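Local atomic coordinates of subclass B3 metallo-beta-lactamase (Sphingobium indicum, PDB entry 7LUU), a protein that probably hydrolyses the beta-lactam ring of antibiotics, using a zinc site of subclass B3 in which a glutamate joins the metal ligands. Residues A[226-231]-A[291-296]; A[232-235]-A[240-243]. All blocks are in the same frame, centred on the assembly; numbering follows the deposited sequence. Where two conformers were deposited one is given.

Both contacts belong to the long connection that leaves strand 216-223 and ends in helix 242-257. Residues 226-231 come first and lie against helix 282-300 in contact 1; the chain runs straight on into 232-235, which meets the 3-10 turn that leads into helix 242-257 in contact 2. Along the sequence contact 2 therefore falls wholly within the span between the two halves of contact 1. Their centres are 12 Å apart. Contact 1 is nearer the zinc site, with Asn-227 close to two of the metal-binding histidines, whereas contact 2 lies at the farther part of the connection, where it turns back into the helix.

Contact 1: A[226-231]-A[291-296]; sequences LNPVSA and RRLLAK
Pro-228 presses its ring against helix 282-300, where Leu-293 and Leu-294 receive it. Its CB faces the end of Leu-294, lying 4.1 Å from CD1. That methyl is reached because CG of Leu-294 stands anti to its own backbone N (chi1 -179°); the same side chain also packs on Phe-248 and Tyr-252, so the leucine touches both helix 242-257 and the loop. The next ring atom, CG, comes closest to the helix, 3.6 Å from the backbone N of Leu-294 and 3.8 Å from CB of Leu-293. CD of Pro-228 follows, 3.9 Å from the same CB of Leu-293. The proline ring and the Leu-293 side chain cross at about a right angle.

Pro-228 is the centre of an inverse gamma turn, closed by a weak 2.9 Å bond from Val-229 N to Asn-227 O. This bend lies in the connection after strand 216-223, beside the zinc site of the metallo-beta-lactamase fold. Asn-227 O also accepts a hydrogen bond from ND1 of His-200, a zinc ligand, a second-shell contact that probably helps orient the imidazole. The Asn-227 side chain is modelled in two conformers; in the one described it runs alongside Leu-293, and in that conformer its OD1 accepts from Arg-289 and its ND2 donates to Asn-270.

Contact 2: A[232-235]-A[240-243]; sequences DRYR and SSAP
The Tyr-234 ring meets Ser-241 through its phenol end. Ser-241 OG approaches obliquely, 3.3 Å from CZ and 3.1 Å from the tyrosine OH, while the serine CB stands 3.5 Å from that OH. Elsewhere round the ring, Phe-236 makes an edge-to-face stack and Pro-162 packs against it. The second flat group, the guanidinium of Arg-235, folds back over its own segment: Asp-232 O lies in its plane at the edge, 2.9 Å from NH1 along a nearly straight bond (167°). NH1 also donates to Tyr-234 O, this time from well above the carbonyl plane (63° out of it). Two carbonyls thus grip one nitrogen and tie the bend together, although Arg-235 also touches a crystal neighbour, which may influence its pose.

What joins the two segments is the hydroxyl of Ser-241, which donates to Arg-235 O over 2.7 Å. With OG beside its own backbone N (chi1 -62°), the buried serine reaches across to the carbonyl while its CB stays near the phenol oxygen.

Ser-241 ends a short 3-10 segment that passes directly into helix 242-257, so the bond links the strand-to-helix connection of this metallo-beta-lactamase fold to the turn that leads into its last helix but one.

Contact 1: A[226-231]-A[291-296]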
ATOM      1  N   LEU A 226      -6.363   3.415   5.574  1.00 12.35           N
ATOM      2  CA  LEU A 226      -6.943   4.625   6.143  1.00 13.22           C
ATOM      3  C   LEU A 226      -7.159   4.451   7.645  1.00 13.06           C
ATOM      4  O   LEU A 226      -8.072   5.051   8.203  1.00 16.15           O
ATOM      5  CB  LEU A 226      -8.270   4.958   5.436  1.00 13.91           C
ATOM      6  CG  LEU A 226      -8.172   5.305   3.923  1.00 16.41           C
ATOM      7  CD1 LEU A 226      -9.584   5.499   3.298  1.00 16.02           C
ATOM      8  CD2 LEU A 226      -7.294   6.554   3.663  1.00 19.07           C
ATOM      9  N   ASN A 227      -6.335   3.646   8.341  0.71 13.59           N
ATOM     10  CA  ASN A 227      -6.657   3.374   9.756  0.71 13.26           C
ATOM     11  C   ASN A 227      -6.067   4.474  10.627  0.71 15.50           C
ATOM     12  O   ASN A 227      -4.860   4.734  10.556  0.71 17.54           O
ATOM     13  CB  ASN A 227      -6.104   2.036  10.177  0.71 18.56           C
ATOM     14  CG  ASN A 227      -6.763   0.946   9.447  0.71 17.62           C
ATOM     15  OD1 ASN A 227      -7.967   1.036   9.139  0.71 21.56           O
ATOM     16  ND2 ASN A 227      -6.004  -0.096   9.143  0.71 18.35           N
ATOM     17  N   PRO A 228      -6.856   5.135  11.424  1.00 16.52           N
ATOM     18  CA  PRO A 228      -6.315   6.182  12.289  1.00 18.04           C
ATOM     19  C   PRO A 228      -5.688   5.553  13.527  1.00 21.03           C
ATOM     20  O   PRO A 228      -6.331   5.438  14.570  1.00 29.59           O
ATOM     21  CB  PRO A 228      -7.539   7.067  12.620  1.00 19.84           C
ATOM     22  CG  PRO A 228      -8.715   6.119  12.512  1.00 19.52           C
ATOM     23  CD  PRO A 228      -8.324   4.992  11.475  1.00 17.38           C
ATOM     24  N   VAL A 229      -4.438   5.190  13.424  1.00 19.06           N
ATOM     25  CA  VAL A 229      -3.725   4.634  14.567  1.00 21.05           C
ATOM     26  C   VAL A 229      -2.470   5.443  14.815  1.00 20.87           C
ATOM     27  O   VAL A 229      -1.977   6.187  13.947  1.00 22.55           O
ATOM     28  CB  VAL A 229      -3.418   3.145  14.364  1.00 29.85           C
ATOM     29  CG1 VAL A 229      -4.708   2.386  14.391  1.00 33.24           C
ATOM     30  CG2 VAL A 229      -2.717   2.969  13.080  1.00 22.74           C
ATOM     31  N   SER A 230      -2.010   5.385  16.048  1.00 19.01           N
ATOM     32  CA  SER A 230      -0.908   6.246  16.422  1.00 16.26           C
ATOM     33  C   SER A 230      -0.177   5.637  17.609  1.00 20.85           C
ATOM     34  O   SER A 230      -0.623   4.644  18.207  1.00 22.74           O
ATOM     35  CB  SER A 230      -1.423   7.656  16.799  1.00 18.13           C
ATOM     36  OG  SER A 230      -1.962   7.577  18.086  1.00 22.23           O
ATOM     37  N   ALA A 231       0.940   6.248  17.936  1.00 20.52           N
ATOM     38  CA  ALA A 231       1.589   5.990  19.210  1.00 22.73           C
ATOM     39  C   ALA A 231       0.773   6.604  20.331  1.00 23.22           C
ATOM     40  O   ALA A 231      -0.164   7.390  20.107  1.00 23.02           O
ATOM     41  CB  ALA A 231       3.015   6.571  19.232  1.00 23.73           C
ATOM     42  N   ARG A 291     -13.912   6.575   8.360  1.00 17.28           N
ATOM     43  CA  ARG A 291     -14.536   7.746   8.972  1.00 17.79           C
ATOM     44  C   ARG A 291     -15.071   7.406  10.341  1.00 21.58           C
ATOM     45  O   ARG A 291     -14.920   8.210  11.293  1.00 20.88           O
ATOM     46  CB  ARG A 291     -15.642   8.293   8.078  1.00 19.57           C
ATOM     47  CG  ARG A 291     -16.168   9.654   8.565  1.00 25.28           C
ATOM     48  CD  ARG A 291     -17.429  10.005   7.767  1.00 32.11           C
ATOM     49  NE  ARG A 291     -17.197  10.159   6.315  1.00 32.94           N
ATOM     50  CZ  ARG A 291     -16.746  11.266   5.723  1.00 44.36           C
ATOM     51  NH1 ARG A 291     -16.617  11.289   4.392  1.00 44.65           N
ATOM     52  NH2 ARG A 291     -16.414  12.346   6.445  1.00 43.23           N
ATOM     53  N   ARG A 292     -15.722   6.234  10.471  1.00 19.74           N
ATOM     54  CA  ARG A 292     -16.273   5.855  11.777  1.00 22.53           C
ATOM     55  C   ARG A 292     -15.167   5.645  12.810  1.00 23.84           C
ATOM     56  O   ARG A 292     -15.321   6.037  13.976  1.00 22.06           O
ATOM     57  CB  ARG A 292     -17.118   4.584  11.659  1.00 24.03           C
ATOM     58  CG  ARG A 292     -18.417   4.802  10.841  1.00 30.01           C
ATOM     59  CD  ARG A 292     -19.403   3.578  10.952  1.00 37.43           C
ATOM     60  NE  ARG A 292     -18.690   2.283  10.875  1.00 53.19           N
ATOM     61  CZ  ARG A 292     -18.497   1.554   9.767  1.00 53.91           C
ATOM     62  NH1 ARG A 292     -19.012   1.947   8.598  1.00 49.95           N
ATOM     63  NH2 ARG A 292     -17.792   0.416   9.835  1.00 47.22           N
ATOM     64  N   LEU A 293     -14.052   5.031  12.396  1.00 21.34           N
ATOM     65  CA  LEU A 293     -12.943   4.840  13.321  1.00 17.91           C
ATOM     66  C   LEU A 293     -12.345   6.187  13.746  1.00 18.48           C
ATOM     67  O   LEU A 293     -11.968   6.346  14.920  1.00 20.93           O
ATOM     68  CB  LEU A 293     -11.841   3.997  12.694  1.00 18.22           C
ATOM     69  CG  LEU A 293     -12.243   2.515  12.521  1.00 19.75           C
ATOM     70  CD1 LEU A 293     -11.194   1.904  11.599  1.00 20.74           C
ATOM     71  CD2 LEU A 293     -12.306   1.764  13.820  1.00 23.53           C
ATOM     72  N   LEU A 294     -12.194   7.119  12.793  1.00 19.61           N
ATOM     73  CA  LEU A 294     -11.645   8.452  13.103  1.00 19.00           C
ATOM     74  C   LEU A 294     -12.557   9.183  14.073  1.00 19.84           C
ATOM     75  O   LEU A 294     -12.108   9.745  15.082  1.00 18.33           O
ATOM     76  CB  LEU A 294     -11.479   9.276  11.819  1.00 17.67           C
ATOM     77  CG  LEU A 294     -10.880  10.670  12.058  1.00 19.61           C
ATOM     78  CD1 LEU A 294      -9.483  10.646  12.700  1.00 19.35           C
ATOM     79  CD2 LEU A 294     -10.750  11.368  10.670  1.00 23.01           C
ATOM     80  N   ALA A 295     -13.864   9.135  13.809  1.00 18.41           N
ATOM     81  CA  ALA A 295     -14.789   9.823  14.708  1.00 18.05           C
ATOM     82  C   ALA A 295     -14.660   9.280  16.119  1.00 21.24           C
ATOM     83  O   ALA A 295     -14.766  10.037  17.116  1.00 21.52           O
ATOM     84  CB  ALA A 295     -16.239   9.651  14.204  1.00 19.13           C
ATOM     85  N   LYS A 296     -14.557   7.956  16.231  1.00 21.36           N
ATOM     86  CA  LYS A 296     -14.436   7.343  17.553  1.00 22.67           C
ATOM     87  C   LYS A 296     -13.133   7.785  18.228  1.00 22.73           C
ATOM     88  O   LYS A 296     -13.114   8.084  19.437  1.00 22.37           O
ATOM     89  CB  LYS A 296     -14.519   5.824  17.426  1.00 25.26           C
ATOM     90  CG  LYS A 296     -14.475   5.099  18.730  1.00 38.70           C
ATOM     91  CD  LYS A 296     -14.299   3.579  18.535  1.00 51.51           C
ATOM     92  CE  LYS A 296     -15.183   2.802  19.514  1.00 60.17           C
ATOM     93  NZ  LYS A 296     -14.383   1.789  20.271  1.00 69.20           N
TER

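Contact 2: A[232-235]-A[240-243]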
ATOM      1  N   ASP A 232       1.180   6.303  21.570  1.00 22.54           N
ATOM      2  CA  ASP A 232       0.294   6.562  22.707  1.00 27.62           C
ATOM      3  C   ASP A 232       0.043   8.050  22.960  1.00 30.47           C
ATOM      4  O   ASP A 232      -1.093   8.436  23.324  1.00 29.17           O
ATOM      5  CB  ASP A 232       0.864   5.912  23.963  1.00 38.84           C
ATOM      6  CG  ASP A 232       0.657   4.408  23.983  1.00 57.24           C
ATOM      7  OD1 ASP A 232      -0.139   3.906  23.150  1.00 63.71           O
ATOM      8  OD2 ASP A 232       1.297   3.730  24.824  1.00 64.70           O
ATOM      9  N   ARG A 233       1.080   8.892  22.845  0.56 23.46           N
ATOM     10  CA  ARG A 233       0.962  10.307  23.186  0.56 27.85           C
ATOM     11  C   ARG A 233       0.501  11.163  22.016  0.56 25.24           C
ATOM     12  O   ARG A 233       0.256  12.371  22.191  0.56 22.05           O
ATOM     13  CB  ARG A 233       2.303  10.857  23.685  0.56 32.64           C
ATOM     14  CG  ARG A 233       2.817  10.262  25.009  0.56 38.71           C
ATOM     15  CD  ARG A 233       4.131  10.923  25.411  0.56 40.51           C
ATOM     16  NE  ARG A 233       5.041  11.037  24.273  0.56 45.61           N
ATOM     17  CZ  ARG A 233       5.273  12.171  23.608  0.56 46.63           C
ATOM     18  NH1 ARG A 233       6.122  12.186  22.580  0.56 41.25           N
ATOM     19  NH2 ARG A 233       4.642  13.285  23.970  0.56 45.78           N
ATOM     20  N   TYR A 234       0.383  10.581  20.828  1.00 24.19           N
ATOM     21  CA  TYR A 234      -0.051  11.369  19.680  1.00 22.26           C
ATOM     22  C   TYR A 234      -1.512  11.759  19.824  1.00 23.73           C
ATOM     23  O   TYR A 234      -2.342  10.951  20.255  1.00 19.35           O
ATOM     24  CB  TYR A 234       0.101  10.576  18.396  1.00 17.87           C
ATOM     25  CG  TYR A 234      -0.227  11.325  17.124  1.00 17.10           C
ATOM     26  CD1 TYR A 234       0.723  12.183  16.546  1.00 18.64           C
ATOM     27  CD2 TYR A 234      -1.486  11.205  16.529  1.00 17.17           C
ATOM     28  CE1 TYR A 234       0.427  12.862  15.352  1.00 19.47           C
ATOM     29  CE2 TYR A 234      -1.814  11.886  15.343  1.00 20.90           C
ATOM     30  CZ  TYR A 234      -0.821  12.710  14.763  1.00 20.78           C
ATOM     31  OH  TYR A 234      -1.116  13.368  13.595  1.00 18.46           O
ATOM     32  N   ARG A 235      -1.848  12.994  19.431  1.00 18.86           N
ATOM     33  CA  ARG A 235      -3.250  13.397  19.456  1.00 18.95           C
ATOM     34  C   ARG A 235      -3.659  13.870  18.078  1.00 19.82           C
ATOM     35  O   ARG A 235      -3.154  14.890  17.578  1.00 18.84           O
ATOM     36  CB  ARG A 235      -3.509  14.511  20.464  1.00 19.39           C
ATOM     37  CG  ARG A 235      -3.123  14.062  21.902  1.00 22.62           C
ATOM     38  CD  ARG A 235      -4.201  13.062  22.432  1.00 23.35           C
ATOM     39  NE  ARG A 235      -3.851  12.679  23.797  1.00 27.31           N
ATOM     40  CZ  ARG A 235      -3.127  11.600  24.094  1.00 31.96           C
ATOM     41  NH1 ARG A 235      -2.674  10.809  23.104  1.00 27.97           N
ATOM     42  NH2 ARG A 235      -2.833  11.316  25.377  1.00 32.49           N
ATOM     43  N   SER A 240      -1.389  20.805  15.722  1.00 20.49           N
ATOM     44  CA  SER A 240      -0.304  20.381  14.830  1.00 19.36           C
ATOM     45  C   SER A 240      -0.656  19.139  14.007  1.00 22.83           C
ATOM     46  O   SER A 240       0.028  18.880  12.996  1.00 22.93           O
ATOM     47  CB  SER A 240       0.962  20.072  15.642  1.00 22.98           C
ATOM     48  OG  SER A 240       0.677  19.110  16.605  1.00 23.42           O
ATOM     49  N   SER A 241      -1.718  18.407  14.366  1.00 18.09           N
ATOM     50  CA  SER A 241      -2.194  17.257  13.607  1.00 17.35           C
ATOM     51  C   SER A 241      -3.195  17.618  12.517  1.00 19.11           C
ATOM     52  O   SER A 241      -3.743  16.699  11.891  1.00 20.56           O
ATOM     53  CB  SER A 241      -2.876  16.231  14.530  1.00 19.43           C
ATOM     54  OG  SER A 241      -1.872  15.798  15.432  1.00 21.78           O
ATOM     55  N   ALA A 242      -3.508  18.895  12.357  1.00 21.00           N
ATOM     56  CA  ALA A 242      -4.588  19.245  11.421  1.00 21.37           C
ATOM     57  C   ALA A 242      -4.310  18.782  10.006  1.00 19.61           C
ATOM     58  O   ALA A 242      -5.268  18.340   9.340  1.00 21.00           O
ATOM     59  CB  ALA A 242      -4.850  20.765  11.474  1.00 21.72           C
ATOM     60  N   PRO A 243      -3.064  18.807   9.490  1.00 20.13           N
ATOM     61  CA  PRO A 243      -2.828  18.242   8.135  1.00 20.48           C
ATOM     62  C   PRO A 243      -3.220  16.801   8.021  1.00 19.47           C
ATOM     63  O   PRO A 243      -3.679  16.402   6.934  1.00 21.00           O
ATOM     64  CB  PRO A 243      -1.329  18.457   7.904  1.00 19.97           C
ATOM     65  CG  PRO A 243      -1.015  19.693   8.783  1.00 21.66           C
ATOM     66  CD  PRO A 243      -1.867  19.463  10.024  1.00 20.85           C
TER